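Odorant binding protein, antennal (PDB 3R1P) probably binds odorant molecules in the mosquito antenna, and here holds a palmitic acid molecule within a compact, all-helical fold of the PBP/GOBP family. Local coordinates at residues Arg9-Ala14 against Cys121-Leu126; Glu30-Cys35 against Pro44-Tyr49. One frame throughout, in Å; residues are numbered along the deposited sequence.

Overall arrangement
Interaction 1 ties the start of the modelled chain to its C-terminal helix; interaction 2 packs the short helix 29-32 on helix 44-56. Their centres lie about 16 Å apart, yet they meet directly along helix 114-125 and the residue after it. The disulfide C35–C121, with SG to SG at 2.0 Å, is the covalent link between them. L124 of interaction 1 leans its CB on Y49 OH of interaction 2, 3.9 Å away, and L126 CD2 lies 3.8 Å from R33 NH2. Interaction 1 contacts the palmitic acid with Y10, P13, L123 and L124, whereas the Y49 side chain of interaction 2 stands back, about 5 Å from the nearest atom of the ligand, near its methyl end.

Interaction 1. Residues Arg9-Ala14 against Cys121-Leu126. With PLM (palmitic acid), chain G.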
loop_
_atom_site.group_PDB
_atom_site.type_symbol
_atom_site.label_atom_id
_atom_site.label_comp_id
_atom_site.label_asym_id
_atom_site.label_seq_id
_atom_site.Cartn_x
_atom_site.Cartn_y
_atom_site.Cartn_z
ATOM N N ARG A 9 -11.131 -6.728 -15.201
ATOM C CA ARG A 9 -10.992 -6.055 -13.914
ATOM C C ARG A 9 -11.785 -6.819 -12.851
ATOM O O ARG A 9 -12.746 -7.517 -13.203
ATOM C CB ARG A 9 -11.471 -4.609 -14.014
ATOM N N TYR A 10 -11.383 -6.746 -11.563
ATOM C CA TYR A 10 -10.264 -5.956 -11.026
ATOM C C TYR A 10 -8.880 -6.628 -11.040
ATOM O O TYR A 10 -7.865 -5.952 -10.832
ATOM C CB TYR A 10 -10.629 -5.550 -9.595
ATOM C CG TYR A 10 -11.713 -4.496 -9.528
ATOM C CD1 TYR A 10 -11.396 -3.141 -9.577
ATOM C CD2 TYR A 10 -13.053 -4.849 -9.403
ATOM C CE1 TYR A 10 -12.383 -2.164 -9.517
ATOM C CE2 TYR A 10 -14.053 -3.876 -9.335
ATOM C CZ TYR A 10 -13.710 -2.534 -9.391
ATOM O OH TYR A 10 -14.671 -1.552 -9.318
ATOM N N LYS A 11 -8.860 -7.969 -11.210
ATOM C CA LYS A 11 -7.652 -8.800 -11.162
ATOM C C LYS A 11 -6.530 -8.470 -12.169
ATOM O O LYS A 11 -5.368 -8.430 -11.752
ATOM C CB LYS A 11 -8.002 -10.298 -11.119
ATOM C CG LYS A 11 -6.841 -11.219 -10.734
ATOM C CD LYS A 11 -6.790 -11.537 -9.244
ATOM C CE LYS A 11 -5.559 -12.344 -8.911
ATOM N NZ LYS A 11 -5.000 -11.964 -7.590
ATOM N N LYS A 12 -6.857 -8.227 -13.463
ATOM C CA LYS A 12 -5.844 -7.886 -14.476
ATOM C C LYS A 12 -5.053 -6.616 -14.088
ATOM O O LYS A 12 -3.821 -6.708 -14.011
ATOM C CB LYS A 12 -6.462 -7.748 -15.878
ATOM C CG LYS A 12 -6.980 -9.046 -16.468
ATOM C CD LYS A 12 -6.228 -9.408 -17.741
ATOM C CE LYS A 12 -6.967 -9.058 -19.018
ATOM N NZ LYS A 12 -7.265 -7.601 -19.148
ATOM N N PRO A 13 -5.698 -5.450 -13.792
ATOM C CA PRO A 13 -4.902 -4.256 -13.447
ATOM C C PRO A 13 -4.002 -4.381 -12.226
ATOM O O PRO A 13 -2.886 -3.870 -12.256
ATOM C CB PRO A 13 -5.948 -3.157 -13.244
ATOM C CG PRO A 13 -7.170 -3.646 -13.904
ATOM C CD PRO A 13 -7.143 -5.129 -13.822
ATOM N N ALA A 14 -4.477 -5.034 -11.156
ATOM C CA ALA A 14 -3.735 -5.187 -9.900
ATOM C C ALA A 14 -2.482 -6.045 -10.012
ATOM O O ALA A 14 -1.513 -5.781 -9.299
ATOM C CB ALA A 14 -4.651 -5.735 -8.823
ATOM N N CYS A 121 -4.343 -8.251 -0.224
ATOM C CA CYS A 121 -3.231 -9.202 -0.291
ATOM C C CYS A 121 -3.493 -10.222 -1.401
ATOM O O CYS A 121 -2.629 -10.409 -2.250
ATOM C CB CYS A 121 -3.020 -9.877 1.061
ATOM S SG CYS A 121 -1.668 -11.073 1.089
ATOM N N HIS A 122 -4.693 -10.841 -1.420
ATOM C CA HIS A 122 -5.086 -11.832 -2.421
ATOM C C HIS A 122 -5.131 -11.246 -3.841
ATOM O O HIS A 122 -4.621 -11.864 -4.775
ATOM C CB HIS A 122 -6.456 -12.437 -2.079
ATOM C CG HIS A 122 -6.462 -13.329 -0.869
ATOM N ND1 HIS A 122 -7.649 -13.800 -0.345
ATOM C CD2 HIS A 122 -5.438 -13.784 -0.107
ATOM C CE1 HIS A 122 -7.313 -14.552 0.691
ATOM N NE2 HIS A 122 -5.992 -14.564 0.880
ATOM N N LEU A 123 -5.753 -10.064 -3.992
ATOM C CA LEU A 123 -5.928 -9.380 -5.278
ATOM C C LEU A 123 -4.605 -9.074 -5.976
ATOM O O LEU A 123 -4.470 -9.319 -7.178
ATOM C CB LEU A 123 -6.741 -8.081 -5.077
ATOM C CG LEU A 123 -6.981 -7.227 -6.328
ATOM C CD1 LEU A 123 -7.943 -7.913 -7.296
ATOM C CD2 LEU A 123 -7.469 -5.844 -5.964
ATOM N N LEU A 124 -3.643 -8.548 -5.220
ATOM C CA LEU A 124 -2.344 -8.126 -5.729
ATOM C C LEU A 124 -1.335 -9.294 -5.798
ATOM O O LEU A 124 -0.638 -9.401 -6.827
ATOM C CB LEU A 124 -1.741 -7.085 -4.768
ATOM C CG LEU A 124 -2.361 -5.700 -4.787
ATOM C CD1 LEU A 124 -2.144 -4.988 -3.464
ATOM C CD2 LEU A 124 -1.811 -4.866 -5.953
ATOM N N VAL A 125 -1.252 -10.051 -4.703
ATOM C CA VAL A 125 -0.188 -11.036 -4.519
ATOM C C VAL A 125 -0.426 -12.466 -5.051
ATOM O O VAL A 125 0.533 -13.045 -5.539
ATOM C CB VAL A 125 0.401 -10.895 -3.081
ATOM C CG1 VAL A 125 1.686 -11.664 -2.925
ATOM C CG2 VAL A 125 0.629 -9.403 -2.726
ATOM N N LEU A 126 -1.643 -13.027 -5.035
ATOM C CA LEU A 126 -1.834 -14.388 -5.560
ATOM C C LEU A 126 -2.105 -14.383 -7.068
ATOM O O LEU A 126 -2.388 -13.327 -7.646
ATOM C CB LEU A 126 -2.957 -15.143 -4.816
ATOM C CG LEU A 126 -2.879 -15.206 -3.304
ATOM C CD1 LEU A 126 -4.122 -15.806 -2.727
ATOM C CD2 LEU A 126 -1.623 -15.920 -2.816
HETATM C C1 PLM G . -7.843 -0.920 -10.609
HETATM O O1 PLM G . -8.684 -1.255 -11.475
HETATM O O2 PLM G . -7.214 0.160 -10.683
HETATM C C2 PLM G . -7.597 -1.866 -9.446
HETATM C C3 PLM G . -6.501 -1.370 -8.497
HETATM C C4 PLM G . -6.607 -1.992 -7.103
HETATM C C5 PLM G . -5.256 -2.005 -6.385
HETATM C C6 PLM G . -5.356 -1.533 -4.933
HETATM C C7 PLM G . -3.983 -1.197 -4.350
HETATM C C8 PLM G . -4.098 -0.507 -2.994
HETATM C C9 PLM G . -3.114 -1.070 -1.971
HETATM C CA PLM G . -3.498 -0.650 -0.554
HETATM C CB PLM G . -2.669 -1.378 0.500
HETATM C CC PLM G . -3.250 -2.757 0.794
HETATM C CD PLM G . -3.042 -3.174 2.249
HETATM C CE PLM G . -1.632 -3.672 2.576
HETATM C CF PLM G . -0.778 -4.023 1.358
HETATM C CG PLM G . -1.101 -5.406 0.833
#
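K11 NZ is held by two hydrogen bonds to backbone carbonyls, one in the last turn of helix 114-125 (L123 O, 2.7 Å) and one just past it (L126 O, 2.9 Å). H122 O lies as near, 2.8 Å from K11 NZ. In both bonds the ammonium sits above the carbonyl plane, with a C=O···N angle of 109° at L123 and 126° at L126. The lysine starts with CG anti to its backbone N (chi1 -166°) and bends at chi2 and chi4, so its chain reaches along L123 to the helix end. K15 NZ hydrogen-bonds to L124 O and L126 O, so two lysines serve this C-terminus, and their charge probably complements the helix dipole; the ion pair of K11 with the terminal carboxylate (OXT) of E127 is long and weak. One turn on, A14 CB rests on L123 CG at 3.7 Å, and L124 CD2 comes up to A14 O at 3.5 Å. L123 CD2 turns to the palmitic acid chain, 4.1 Å from its C4, while P13 CG lies 3.7 Å from its carboxyl O1. Lysine hydrogen bonds around this helix end thus join two parts of the chain flanking the palmitic acid in the all-helical PBP/GOBP fold.

Interaction 2. Residues Glu30-Cys35 against Pro44-Tyr49; sequences EQLRTC and PAAKCY
L32 carries this contact, its two methyls lying on the Y49 ring and CD2 also reaching A46. CD1 sits over one ring face in a CH-pi contact, 3.9 Å from the centroid and 17° off the normal, displaced toward the rim; CD2 lies over the inner end of the same face, 3.6 Å from Y49 CG. That methyl also touches A46 CB at 3.9 Å, so it fills the angle between the alanine and the base of the tyrosine. L32 CG is anti to its carbonyl carbon, and Y49 CG is anti to its backbone N (chi1 166°), which lays the ring across the isobutyl group obliquely. At the margin Q31 OE1 approaches A45 CB at 4.0 Å, while its own hydrogen bond goes to S28 N.

Farther out, Y49 OH hydrogen-bonds to H18 ND1 on helix 11-25, and I22 of that helix packs against L32, so the same helix supports both partners. T34 OG1 donates to Q31 O at 2.9 Å, and C35 N hydrogen-bonds to L32 O, tying the turn that leads to the 3-10 segment at 34-35. C48, joined to C100 by a disulfide, anchors helix 44-56 to helix 99-110. No hydrogen bond spans the segments; the contact is mainly apolar, methyl on methyl and methyl on ring, and so rests on dispersion and the CH-pi contact.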
loop_
_atom_site.group_PDB
_atom_site.type_symbol
_atom_site.label_atom_id
_atom_site.label_comp_id
_atom_site.label_asym_id
_atom_site.label_seq_id
_atom_site.Cartn_x
_atom_site.Cartn_y
_atom_site.Cartn_z
ATOM N N GLU A 30 8.494 -13.287 -0.371
ATOM C CA GLU A 30 8.420 -13.726 1.027
ATOM C C GLU A 30 8.053 -12.568 1.942
ATOM O O GLU A 30 7.231 -12.755 2.833
ATOM C CB GLU A 30 9.767 -14.306 1.502
ATOM C CG GLU A 30 10.162 -15.651 0.939
ATOM C CD GLU A 30 10.028 -16.791 1.924
ATOM O OE1 GLU A 30 10.177 -16.571 3.149
ATOM O OE2 GLU A 30 9.847 -17.932 1.450
ATOM N N GLN A 31 8.673 -11.381 1.734
ATOM C CA GLN A 31 8.432 -10.166 2.533
ATOM C C GLN A 31 6.999 -9.672 2.370
ATOM O O GLN A 31 6.385 -9.268 3.351
ATOM C CB GLN A 31 9.428 -9.055 2.172
ATOM C CG GLN A 31 10.793 -9.226 2.834
ATOM C CD GLN A 31 11.862 -8.316 2.268
ATOM O OE1 GLN A 31 11.822 -7.889 1.104
ATOM N NE2 GLN A 31 12.879 -8.043 3.076
ATOM N N LEU A 32 6.466 -9.728 1.144
ATOM C CA LEU A 32 5.103 -9.281 0.842
ATOM C C LEU A 32 4.052 -10.297 1.271
ATOM O O LEU A 32 2.995 -9.906 1.774
ATOM C CB LEU A 32 4.957 -8.966 -0.652
ATOM C CG LEU A 32 5.887 -7.889 -1.209
ATOM C CD1 LEU A 32 5.717 -7.772 -2.688
ATOM C CD2 LEU A 32 5.657 -6.544 -0.522
ATOM N N ARG A 33 4.377 -11.598 1.115
ATOM C CA ARG A 33 3.522 -12.740 1.464
ATOM C C ARG A 33 3.113 -12.819 2.925
ATOM O O ARG A 33 2.218 -13.598 3.269
ATOM C CB ARG A 33 4.131 -14.046 0.979
ATOM C CG ARG A 33 3.689 -14.308 -0.438
ATOM C CD ARG A 33 4.017 -15.708 -0.845
ATOM N NE ARG A 33 3.165 -16.199 -1.935
ATOM C CZ ARG A 33 2.481 -17.341 -1.910
ATOM N NH1 ARG A 33 2.473 -18.096 -0.816
ATOM N NH2 ARG A 33 1.776 -17.722 -2.968
ATOM N N THR A 34 3.721 -11.956 3.776
ATOM C CA THR A 34 3.373 -11.834 5.196
ATOM C C THR A 34 1.936 -11.317 5.315
ATOM O O THR A 34 1.298 -11.557 6.331
ATOM C CB THR A 34 4.350 -10.932 5.962
ATOM O OG1 THR A 34 4.365 -9.630 5.372
ATOM C CG2 THR A 34 5.748 -11.511 6.051
ATOM N N CYS A 35 1.417 -10.651 4.257
ATOM C CA CYS A 35 0.045 -10.134 4.203
ATOM C C CYS A 35 -1.047 -11.223 4.236
ATOM O O CYS A 35 -2.201 -10.904 4.521
ATOM C CB CYS A 35 -0.143 -9.176 3.020
ATOM S SG CYS A 35 0.005 -9.936 1.371
ATOM N N PRO A 44 11.757 -2.936 5.440
ATOM C CA PRO A 44 11.991 -1.595 4.863
ATOM C C PRO A 44 11.648 -1.531 3.377
ATOM O O PRO A 44 11.123 -0.522 2.911
ATOM C CB PRO A 44 13.493 -1.373 5.087
ATOM C CG PRO A 44 13.823 -2.213 6.260
ATOM C CD PRO A 44 12.971 -3.443 6.111
ATOM N N ALA A 45 11.901 -2.639 2.655
ATOM C CA ALA A 45 11.635 -2.805 1.226
ATOM C C ALA A 45 10.149 -3.037 0.915
ATOM O O ALA A 45 9.696 -2.654 -0.171
ATOM C CB ALA A 45 12.474 -3.952 0.673
ATOM N N ALA A 46 9.398 -3.687 1.840
ATOM C CA ALA A 46 7.964 -3.936 1.638
ATOM C C ALA A 46 7.156 -2.655 1.855
ATOM O O ALA A 46 6.119 -2.470 1.212
ATOM C CB ALA A 46 7.478 -5.038 2.568
ATOM N N LYS A 47 7.641 -1.776 2.757
ATOM C CA LYS A 47 7.046 -0.457 3.042
ATOM C C LYS A 47 7.163 0.416 1.797
ATOM O O LYS A 47 6.232 1.162 1.496
ATOM C CB LYS A 47 7.725 0.220 4.239
ATOM C CG LYS A 47 7.475 -0.496 5.561
ATOM C CD LYS A 47 8.131 0.235 6.697
ATOM C CE LYS A 47 7.800 -0.399 8.022
ATOM N NZ LYS A 47 8.329 0.408 9.146
ATOM N N CYS A 48 8.288 0.276 1.039
ATOM C CA CYS A 48 8.503 0.986 -0.223
ATOM C C CYS A 48 7.609 0.456 -1.329
ATOM O O CYS A 48 7.179 1.243 -2.178
ATOM C CB CYS A 48 9.976 0.995 -0.623
ATOM S SG CYS A 48 11.034 1.964 0.481
ATOM N N TYR A 49 7.264 -0.867 -1.289
ATOM C CA TYR A 49 6.339 -1.490 -2.243
ATOM C C TYR A 49 4.965 -0.789 -2.144
ATOM O O TYR A 49 4.342 -0.502 -3.164
ATOM C CB TYR A 49 6.226 -3.018 -1.971
ATOM C CG TYR A 49 5.060 -3.694 -2.663
ATOM C CD1 TYR A 49 5.202 -4.255 -3.929
ATOM C CD2 TYR A 49 3.816 -3.796 -2.041
ATOM C CE1 TYR A 49 4.124 -4.861 -4.579
ATOM C CE2 TYR A 49 2.739 -4.419 -2.672
ATOM C CZ TYR A 49 2.894 -4.947 -3.941
ATOM O OH TYR A 49 1.822 -5.545 -4.563
#